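Local coordinates for putative sarcosine dimethylglycine methyltransferase (Galdieria sulphuraria, PDB 2O57), which is of unproven function but probably transfers methyl groups from S-adenosylmethionine to sarcosine and dimethylglycine, at residues His241-Lys246 / His274-Gly279; Glu248-Ser253 / Asn267-Leu272. All blocks are in the same frame, centred on the assembly; numbering follows the deposited sequence.

Interaction 1 of 2, residues His241-Lys246 / His274-Gly279; sequences HYSKVK and HWIEGG
Tyr242 and Ile276 mark the closest pairing of two near-antiparallel helical turns, 241-246 and 274-279, whose axes approach to 9.0 Å and cross at -151°. Two side-chain groupings fill the interface, one aromatic and one aliphatic. The Tyr242 ring and the five-membered ring of Trp275 form an offset stack, centroids 4.5 Å apart and planes inclined by 23°. The two side chains run alongside each other in the same direction, both with CG anti to the carbonyl carbon (chi1 -71° for Tyr242). The tightest touch is at the base of the indole, where Tyr242 CD2 comes 3.5 Å from Trp275 CB. The other face of the tyrosine ring is met near its rim by His241 CD2 from its own helix. Beside the stack, Ile276 reaches across with its CG1-CD1 branch: CG1 packs on Tyr242 CB at 3.8 Å, and CD1 lies against the backbone of Ser243, 3.6 Å from its N. Ser243 OG also touches this branch, while its hydrogen bond goes to Val239 O one turn back. Lys246 brings its aliphatic CE to 4.0 Å from Ile276 CD1, its chain crossing the isoleucine at about a right angle. The pair of helices, 235-251 and 262-280, sits over strand 181-190, whose Pro188 touches both Tyr242 and Trp275, while Ile202 of helix 200-206 also touches Trp275.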
loop_
_atom_site.group_PDB
_atom_site.type_symbol
_atom_site.label_atom_id
_atom_site.label_comp_id
_atom_site.label_asym_id
_atom_site.label_seq_id
_atom_site.Cartn_x
_atom_site.Cartn_y
_atom_site.Cartn_z
ATOM N N HIS A 241 -1.524 14.365 6.838
ATOM C CA HIS A 241 -1.354 14.139 8.273
ATOM C C HIS A 241 -0.603 15.294 8.930
ATOM O O HIS A 241 -1.054 15.825 9.937
ATOM C CB HIS A 241 -0.568 12.870 8.523
ATOM C CG HIS A 241 -0.468 12.518 9.970
ATOM N ND1 HIS A 241 -1.569 12.158 10.728
ATOM C CD2 HIS A 241 0.599 12.512 10.804
ATOM C CE1 HIS A 241 -1.168 11.894 11.961
ATOM N NE2 HIS A 241 0.143 12.100 12.030
ATOM N N TYR A 242 0.534 15.674 8.351
ATOM C CA TYR A 242 1.302 16.760 8.928
ATOM C C TYR A 242 0.633 18.130 8.797
ATOM O O TYR A 242 0.733 18.927 9.732
ATOM C CB TYR A 242 2.740 16.722 8.438
ATOM C CG TYR A 242 3.460 15.548 9.052
ATOM C CD1 TYR A 242 3.472 15.371 10.451
ATOM C CD2 TYR A 242 4.081 14.597 8.268
ATOM C CE1 TYR A 242 4.113 14.279 11.038
ATOM C CE2 TYR A 242 4.738 13.485 8.862
ATOM C CZ TYR A 242 4.749 13.346 10.214
ATOM O OH TYR A 242 5.400 12.277 10.774
ATOM N N SER A 243 -0.129 18.340 7.707
ATOM C CA SER A 243 -0.981 19.541 7.582
ATOM C C SER A 243 -2.058 19.594 8.695
ATOM O O SER A 243 -2.276 20.653 9.330
ATOM C CB SER A 243 -1.669 19.575 6.187
ATOM O OG SER A 243 -0.686 19.673 5.172
ATOM N N LYS A 244 -2.739 18.465 8.939
ATOM C CA LYS A 244 -3.743 18.419 10.013
ATOM C C LYS A 244 -3.115 18.589 11.411
ATOM O O LYS A 244 -3.673 19.283 12.279
ATOM C CB LYS A 244 -4.507 17.093 9.973
ATOM C CG LYS A 244 -5.299 16.853 8.655
ATOM C CD LYS A 244 -6.545 17.660 8.601
ATOM C CE LYS A 244 -7.547 17.153 9.607
ATOM N NZ LYS A 244 -8.798 17.925 9.569
ATOM N N VAL A 245 -1.970 17.960 11.639
ATOM C CA VAL A 245 -1.299 18.143 12.930
ATOM C C VAL A 245 -0.894 19.616 13.133
ATOM O O VAL A 245 -1.072 20.181 14.256
ATOM C CB VAL A 245 -0.086 17.207 13.083
ATOM C CG1 VAL A 245 0.664 17.570 14.371
ATOM C CG2 VAL A 245 -0.543 15.726 13.142
ATOM N N LYS A 246 -0.391 20.263 12.076
ATOM C CA LYS A 246 -0.045 21.682 12.176
ATOM C C LYS A 246 -1.254 22.547 12.500
ATOM O O LYS A 246 -1.143 23.503 13.281
ATOM C CB LYS A 246 0.648 22.183 10.902
ATOM C CG LYS A 246 1.240 23.598 11.054
ATOM C CD LYS A 246 2.097 24.029 9.822
ATOM C CE LYS A 246 1.196 24.257 8.664
ATOM N NZ LYS A 246 0.547 25.623 8.813
ATOM N N HIS A 274 8.280 21.405 6.984
ATOM C CA HIS A 274 9.313 20.695 6.205
ATOM C C HIS A 274 8.792 19.354 5.699
ATOM O O HIS A 274 9.075 18.975 4.562
ATOM C CB HIS A 274 10.588 20.454 7.024
ATOM C CG HIS A 274 11.444 21.668 7.189
ATOM N ND1 HIS A 274 11.667 22.571 6.167
ATOM C CD2 HIS A 274 12.164 22.116 8.250
ATOM C CE1 HIS A 274 12.447 23.543 6.609
ATOM N NE2 HIS A 274 12.767 23.287 7.866
ATOM N N TRP A 275 8.060 18.617 6.537
ATOM C CA TRP A 275 7.477 17.361 6.099
ATOM C C TRP A 275 6.469 17.609 4.991
ATOM O O TRP A 275 6.462 16.900 4.008
ATOM C CB TRP A 275 6.773 16.614 7.243
ATOM C CG TRP A 275 7.735 15.883 8.141
ATOM C CD1 TRP A 275 8.063 16.218 9.415
ATOM C CD2 TRP A 275 8.469 14.687 7.833
ATOM N NE1 TRP A 275 8.953 15.305 9.933
ATOM C CE2 TRP A 275 9.240 14.367 8.978
ATOM C CE3 TRP A 275 8.557 13.859 6.701
ATOM C CZ2 TRP A 275 10.089 13.257 9.030
ATOM C CZ3 TRP A 275 9.417 12.739 6.745
ATOM C CH2 TRP A 275 10.155 12.450 7.914
ATOM N N ILE A 276 5.610 18.607 5.178
ATOM C CA ILE A 276 4.545 18.923 4.199
ATOM C C ILE A 276 5.193 19.310 2.860
ATOM O O ILE A 276 4.849 18.749 1.801
ATOM C CB ILE A 276 3.630 20.081 4.727
ATOM C CG1 ILE A 276 2.838 19.636 5.972
ATOM C CG2 ILE A 276 2.675 20.608 3.609
ATOM C CD1 ILE A 276 2.300 20.828 6.831
ATOM N N GLU A 277 6.118 20.267 2.912
ATOM C CA GLU A 277 6.824 20.740 1.722
ATOM C C GLU A 277 7.535 19.595 1.007
ATOM O O GLU A 277 7.406 19.486 -0.185
ATOM C CB GLU A 277 7.820 21.872 2.066
ATOM C CG GLU A 277 7.129 23.194 2.358
ATOM C CD GLU A 277 7.973 24.211 3.186
ATOM O OE1 GLU A 277 9.204 23.985 3.408
ATOM O OE2 GLU A 277 7.372 25.237 3.629
ATOM N N GLY A 278 8.257 18.738 1.745
ATOM C CA GLY A 278 8.957 17.587 1.165
ATOM C C GLY A 278 8.012 16.577 0.499
ATOM O O GLY A 278 8.335 16.013 -0.545
ATOM N N GLY A 279 6.846 16.380 1.108
ATOM C CA GLY A 279 5.790 15.559 0.555
ATOM C C GLY A 279 5.295 16.107 -0.753
ATOM O O GLY A 279 5.216 15.371 -1.745
#

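Interaction 2 of 2, residues Glu248-Ser253 / Asn267-Leu272; sequences ELIKRS and NMKRGL
Leu249 carries the apolar contact, meeting the 267-272 turn through one methyl, CD2. Its CG stands anti to the backbone N (chi1 170°), and from it CD2 packs against three groups: Met268 CB at 3.9 Å, the backbone N of Lys269 at 3.8 Å, and Leu272 CD1 at 4.1 Å. Met268, a selenomethionine, runs obliquely past the leucine with its CB, CG and SE all near that methyl. At the exposed margin, Ile250 CG1 touches Lys269 CE at 4.0 Å, the two chains crossing at about a right angle and the lysine meeting it with its hydrocarbon chain. The polar bonds lie within one segment or reach outside both; none joins the two. Arg252 NE donates to Glu248 OE2 at 2.7 Å in a salt bridge on the anti side of the carboxylate, close to the guanidinium plane; Arg252 NH1 has a second carboxylate partner in Glu255. On the other helix, Arg270 NH2 bonds Asn267 OD1 at 2.6 Å, edge-on to the guanidinium. Here helix 235-251 ends, Arg252 being the first residue to leave helical backbone angles. This is leucine-centred packing at the connected end of an antiparallel helix pair, joined through the short helix 253-256.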
loop_
_atom_site.group_PDB
_atom_site.type_symbol
_atom_site.label_atom_id
_atom_site.label_comp_id
_atom_site.label_asym_id
_atom_site.label_seq_id
_atom_site.Cartn_x
_atom_site.Cartn_y
_atom_site.Cartn_z
ATOM N N GLU A 248 -3.961 21.573 14.137
ATOM C CA GLU A 248 -4.269 21.320 15.560
ATOM C C GLU A 248 -3.306 22.033 16.520
ATOM O O GLU A 248 -3.731 22.562 17.565
ATOM C CB GLU A 248 -4.290 19.806 15.867
ATOM C CG GLU A 248 -4.891 19.513 17.256
ATOM C CD GLU A 248 -6.409 19.751 17.318
ATOM O OE1 GLU A 248 -7.085 19.901 16.264
ATOM O OE2 GLU A 248 -6.930 19.831 18.437
ATOM N N LEU A 249 -2.036 22.096 16.155
ATOM C CA LEU A 249 -1.041 22.789 16.985
ATOM C C LEU A 249 -1.409 24.306 17.067
ATOM O O LEU A 249 -1.312 24.948 18.128
ATOM C CB LEU A 249 0.356 22.578 16.395
ATOM C CG LEU A 249 1.534 23.397 16.968
ATOM C CD1 LEU A 249 1.690 23.043 18.464
ATOM C CD2 LEU A 249 2.840 23.126 16.245
ATOM N N ILE A 250 -1.817 24.867 15.936
ATOM C CA ILE A 250 -2.218 26.290 15.891
ATOM C C ILE A 250 -3.495 26.479 16.718
ATOM O O ILE A 250 -3.595 27.411 17.540
ATOM C CB ILE A 250 -2.354 26.777 14.419
ATOM C CG1 ILE A 250 -0.949 26.913 13.815
ATOM C CG2 ILE A 250 -3.151 28.107 14.350
ATOM C CD1 ILE A 250 -0.933 27.055 12.251
ATOM N N LYS A 251 -4.447 25.574 16.536
ATOM C CA LYS A 251 -5.707 25.633 17.279
ATOM C C LYS A 251 -5.481 25.679 18.800
ATOM O O LYS A 251 -6.161 26.436 19.522
ATOM C CB LYS A 251 -6.564 24.422 16.945
ATOM C CG LYS A 251 -7.861 24.361 17.727
ATOM C CD LYS A 251 -8.901 23.427 17.106
ATOM C CE LYS A 251 -10.197 23.494 17.941
ATOM N NZ LYS A 251 -11.025 22.234 17.806
ATOM N N ARG A 252 -4.559 24.840 19.277
ATOM C CA ARG A 252 -4.349 24.652 20.720
ATOM C C ARG A 252 -3.244 25.498 21.333
ATOM O O ARG A 252 -2.872 25.274 22.482
ATOM C CB ARG A 252 -3.995 23.193 20.973
ATOM C CG ARG A 252 -4.971 22.191 20.367
ATOM C CD ARG A 252 -6.049 21.923 21.348
ATOM N NE ARG A 252 -6.847 20.786 20.964
ATOM C CZ ARG A 252 -7.794 20.262 21.718
ATOM N NH1 ARG A 252 -8.058 20.781 22.922
ATOM N NH2 ARG A 252 -8.473 19.217 21.268
ATOM N N SER A 253 -2.703 26.433 20.563
ATOM C CA SER A 253 -1.552 27.262 20.940
ATOM C C SER A 253 -1.595 27.857 22.342
ATOM O O SER A 253 -0.664 27.658 23.111
ATOM C CB SER A 253 -1.343 28.408 19.937
ATOM O OG SER A 253 -0.181 29.156 20.295
ATOM N N ASN A 267 9.237 26.044 16.637
ATOM C CA ASN A 267 10.142 24.994 16.136
ATOM C C ASN A 267 9.385 23.773 15.612
ATOM O O ASN A 267 9.758 23.210 14.568
ATOM C CB ASN A 267 11.111 24.473 17.224
ATOM C CG ASN A 267 12.161 25.514 17.648
ATOM O OD1 ASN A 267 12.545 26.368 16.863
ATOM N ND2 ASN A 267 12.640 25.416 18.896
HETATM N N MSE A 268 8.363 23.345 16.353
HETATM C CA MSE A 268 7.518 22.212 15.883
HETATM C C MSE A 268 6.839 22.535 14.546
HETATM O O MSE A 268 6.864 21.726 13.630
HETATM C CB MSE A 268 6.465 21.823 16.909
HETATM C CG MSE A 268 5.785 20.460 16.504
HETATM SE SE MSE A 268 4.587 19.821 17.851
HETATM C CE MSE A 268 3.692 18.504 16.745
ATOM N N LYS A 269 6.180 23.688 14.476
ATOM C CA LYS A 269 5.514 24.172 13.257
ATOM C C LYS A 269 6.483 24.204 12.055
ATOM O O LYS A 269 6.139 23.750 10.938
ATOM C CB LYS A 269 4.903 25.556 13.572
ATOM C CG LYS A 269 4.016 26.216 12.532
ATOM C CD LYS A 269 3.491 27.610 13.032
ATOM C CE LYS A 269 2.918 27.530 14.458
ATOM N NZ LYS A 269 2.554 28.876 15.079
ATOM N N ARG A 270 7.698 24.711 12.266
ATOM C CA ARG A 270 8.690 24.690 11.183
ATOM C C ARG A 270 8.982 23.275 10.707
ATOM O O ARG A 270 9.013 23.040 9.501
ATOM C CB ARG A 270 9.980 25.401 11.564
ATOM C CG ARG A 270 9.818 26.904 11.582
ATOM C CD ARG A 270 11.135 27.577 11.824
ATOM N NE ARG A 270 11.531 27.499 13.232
ATOM C CZ ARG A 270 11.278 28.447 14.129
ATOM N NH1 ARG A 270 10.619 29.560 13.769
ATOM N NH2 ARG A 270 11.685 28.282 15.383
ATOM N N GLY A 271 9.225 22.348 11.643
ATOM C CA GLY A 271 9.434 20.936 11.303
ATOM C C GLY A 271 8.265 20.325 10.547
ATOM O O GLY A 271 8.449 19.605 9.553
ATOM N N LEU A 272 7.052 20.619 10.997
ATOM C CA LEU A 272 5.846 20.161 10.288
ATOM C C LEU A 272 5.842 20.676 8.849
ATOM O O LEU A 272 5.616 19.900 7.912
ATOM C CB LEU A 272 4.566 20.563 11.026
ATOM C CG LEU A 272 4.382 19.860 12.413
ATOM C CD1 LEU A 272 3.236 20.496 13.183
ATOM C CD2 LEU A 272 4.205 18.346 12.275
#

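How the interactions relate
Interactions 1 and 2 are successive parts of one interface between helices 235-251 and 262-280, their centres 10 Å apart. The chain passes through 241-246, 248-253, 267-272 and 274-279 in that order; since the helices run nearly antiparallel, interaction 2 lies nearer their connection, which includes the short helix 253-256. Leu272 joins the two: its CD2 packs on Tyr242 CD1 at 3.6 Å and its CD1 on Lys246 CA at 3.6 Å, making the apolar seam continuous. The hairpin links the last two strands of the sheet along the chain, 226-233 and 284-293, within the probable methyltransferase fold, and interaction 1 lies nearer the chain's centre.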